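Local coordinates for phosphatidylethanolamine-binding protein, putative (Plasmodium falciparum, PDB 2R77) that probably binds phosphatidylethanolamine and may regulate protein kinases, at residues A[108-113]-A[128-133]. Residues are numbered along the deposited sequence; the frame is centred on the assembly and turned at random.
Sequences HWVVSG and VTILPY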
loop_
_atom_site.group_PDB
_atom_site.type_symbol
_atom_site.label_atom_id
_atom_site.label_comp_id
_atom_site.label_asym_id
_atom_site.label_seq_id
_atom_site.Cartn_x
_atom_site.Cartn_y
_atom_site.Cartn_z
ATOM N N HIS A 108 2.000 -3.515 -6.172
ATOM C CA HIS A 108 1.247 -2.944 -7.286
ATOM C C HIS A 108 1.599 -1.498 -7.685
ATOM O O HIS A 108 1.282 -1.084 -8.799
ATOM C CB HIS A 108 -0.264 -3.032 -6.995
ATOM C CG HIS A 108 -0.816 -4.415 -7.139
ATOM N ND1 HIS A 108 -1.470 -4.844 -8.280
ATOM C CD2 HIS A 108 -0.761 -5.484 -6.312
ATOM C CE1 HIS A 108 -1.817 -6.111 -8.128
ATOM N NE2 HIS A 108 -1.408 -6.518 -6.940
ATOM N N TRP A 109 2.244 -0.736 -6.789
ATOM C CA TRP A 109 2.412 0.687 -7.028
ATOM C C TRP A 109 3.356 1.224 -5.964
ATOM O O TRP A 109 3.204 0.916 -4.783
ATOM C CB TRP A 109 1.030 1.371 -6.949
ATOM C CG TRP A 109 0.984 2.819 -7.305
ATOM C CD1 TRP A 109 1.771 3.495 -8.232
ATOM C CD2 TRP A 109 0.037 3.761 -6.818
ATOM N NE1 TRP A 109 1.370 4.818 -8.310
ATOM C CE2 TRP A 109 0.325 5.016 -7.446
ATOM C CE3 TRP A 109 -1.019 3.689 -5.890
ATOM C CZ2 TRP A 109 -0.419 6.173 -7.178
ATOM C CZ3 TRP A 109 -1.755 4.847 -5.620
ATOM C CH2 TRP A 109 -1.438 6.077 -6.256
ATOM N N VAL A 110 4.363 1.984 -6.383
ATOM C CA VAL A 110 5.205 2.697 -5.427
ATOM C C VAL A 110 5.435 4.119 -5.954
ATOM O O VAL A 110 5.943 4.300 -7.073
ATOM C CB VAL A 110 6.562 1.988 -5.167
ATOM C CG1 VAL A 110 7.442 2.795 -4.176
ATOM C CG2 VAL A 110 6.349 0.576 -4.591
ATOM N N VAL A 111 5.041 5.090 -5.139
ATOM C CA VAL A 111 5.267 6.505 -5.450
ATOM C C VAL A 111 6.034 7.141 -4.301
ATOM O O VAL A 111 5.636 7.028 -3.131
ATOM C CB VAL A 111 3.945 7.294 -5.646
ATOM C CG1 VAL A 111 4.244 8.705 -6.210
ATOM C CG2 VAL A 111 3.018 6.589 -6.582
ATOM N N SER A 112 7.119 7.825 -4.642
ATOM C CA SER A 112 7.907 8.530 -3.643
ATOM C C SER A 112 7.945 10.040 -3.922
ATOM O O SER A 112 7.281 10.542 -4.847
ATOM C CB SER A 112 9.306 7.924 -3.589
ATOM O OG SER A 112 10.100 8.455 -2.545
ATOM N N GLY A 113 8.686 10.762 -3.084
ATOM C CA GLY A 113 8.884 12.185 -3.293
ATOM C C GLY A 113 7.663 13.032 -2.973
ATOM O O GLY A 113 7.590 14.205 -3.383
ATOM N N VAL A 128 7.736 11.096 -7.568
ATOM C CA VAL A 128 8.514 10.174 -8.365
ATOM C C VAL A 128 7.795 8.811 -8.314
ATOM O O VAL A 128 7.650 8.214 -7.251
ATOM C CB VAL A 128 9.971 10.041 -7.832
ATOM C CG1 VAL A 128 10.768 9.073 -8.697
ATOM C CG2 VAL A 128 10.657 11.428 -7.802
ATOM N N THR A 129 7.299 8.364 -9.461
ATOM C CA THR A 129 6.656 7.061 -9.536
ATOM C C THR A 129 7.737 6.016 -9.759
ATOM O O THR A 129 8.299 5.915 -10.853
ATOM C CB THR A 129 5.590 7.028 -10.663
ATOM O OG1 THR A 129 4.589 8.006 -10.378
ATOM C CG2 THR A 129 4.947 5.653 -10.748
ATOM N N ILE A 130 8.039 5.248 -8.712
ATOM C CA ILE A 130 9.080 4.239 -8.768
ATOM C C ILE A 130 8.602 2.957 -9.463
ATOM O O ILE A 130 9.289 2.433 -10.358
ATOM C CB ILE A 130 9.649 3.921 -7.367
ATOM C CG1 ILE A 130 10.167 5.219 -6.720
ATOM C CG2 ILE A 130 10.726 2.864 -7.458
ATOM C CD1 ILE A 130 10.632 5.072 -5.331
ATOM N N LEU A 131 7.432 2.472 -9.046
ATOM C CA LEU A 131 6.791 1.338 -9.715
ATOM C C LEU A 131 5.389 1.788 -10.145
ATOM O O LEU A 131 4.602 2.216 -9.321
ATOM C CB LEU A 131 6.730 0.116 -8.774
ATOM C CG LEU A 131 8.065 -0.524 -8.375
ATOM C CD1 LEU A 131 7.853 -1.709 -7.431
ATOM C CD2 LEU A 131 8.870 -0.934 -9.644
ATOM N N PRO A 132 5.082 1.721 -11.451
ATOM C CA PRO A 132 3.809 2.262 -11.936
ATOM C C PRO A 132 2.616 1.428 -11.453
ATOM O O PRO A 132 2.773 0.236 -11.139
ATOM C CB PRO A 132 3.928 2.130 -13.454
ATOM C CG PRO A 132 4.824 0.985 -13.632
ATOM C CD PRO A 132 5.857 1.113 -12.542
ATOM N N TYR A 133 1.444 2.047 -11.410
ATOM C CA TYR A 133 0.247 1.389 -10.927
ATOM C C TYR A 133 -0.159 0.233 -11.826
ATOM O O TYR A 133 -0.299 0.409 -13.045
ATOM C CB TYR A 133 -0.931 2.376 -10.848
ATOM C CG TYR A 133 -2.202 1.737 -10.310
ATOM C CD1 TYR A 133 -2.482 1.760 -8.935
ATOM C CD2 TYR A 133 -3.104 1.088 -11.161
ATOM C CE1 TYR A 133 -3.636 1.175 -8.417
ATOM C CE2 TYR A 133 -4.289 0.509 -10.661
ATOM C CZ TYR A 133 -4.543 0.550 -9.293
ATOM O OH TYR A 133 -5.666 -0.032 -8.750
HETATM O O HOH W 1 1.881 7.302 -9.718
#
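Trp109 and Tyr133 form a T-shaped pair, with the edge of the tyrosine ring turned to one face of the indole and the two planes at 79°. Tyr133 CB lies over the five-membered ring of the indole, 4.0 Å from its centroid, in a CH-pi contact, while Tyr133 CD1 sits 3.9 Å from Trp109 CD2. With CG of Trp109 anti to the backbone N (chi1 -174°), the indole is brought over to 131-133, and its CD1 edge comes within 3.3 Å of Leu131 O. That carbonyl also takes a nearly straight bond from Val110 N.

Next to this pair, segment 128-133 carries a classic beta bulge, Ile130 and Leu131 both facing Val110: their N atoms donate to Val110 O, Ile130 through a bent bond (130°). Past the bulge, Ser112 and Val128 bond reciprocally as an antiparallel pair. Packing is close at the aromatic pair and where Val110 CG2 lies 3.9 Å from Leu131 CD1 and Ile130 CD1 reaches Ser112 CB at 3.6 Å. Thr129, by contrast, is solvent-exposed and makes few contacts; there a water links Trp109 NE1 and Thr129 OG1, each at 2.9 Å.

This edge pairing belongs to the larger antiparallel sheet of the phosphatidylethanolamine-binding protein fold. Strand 128-131 forms one border, and strand 104-114 separates it from strand 84-95, where Phe89 meets Val110 and Leu88 meets Trp109. Tyr133 OH bonds to Thr67 O, and loop residues Ile162 and Leu165 pack on Ile130.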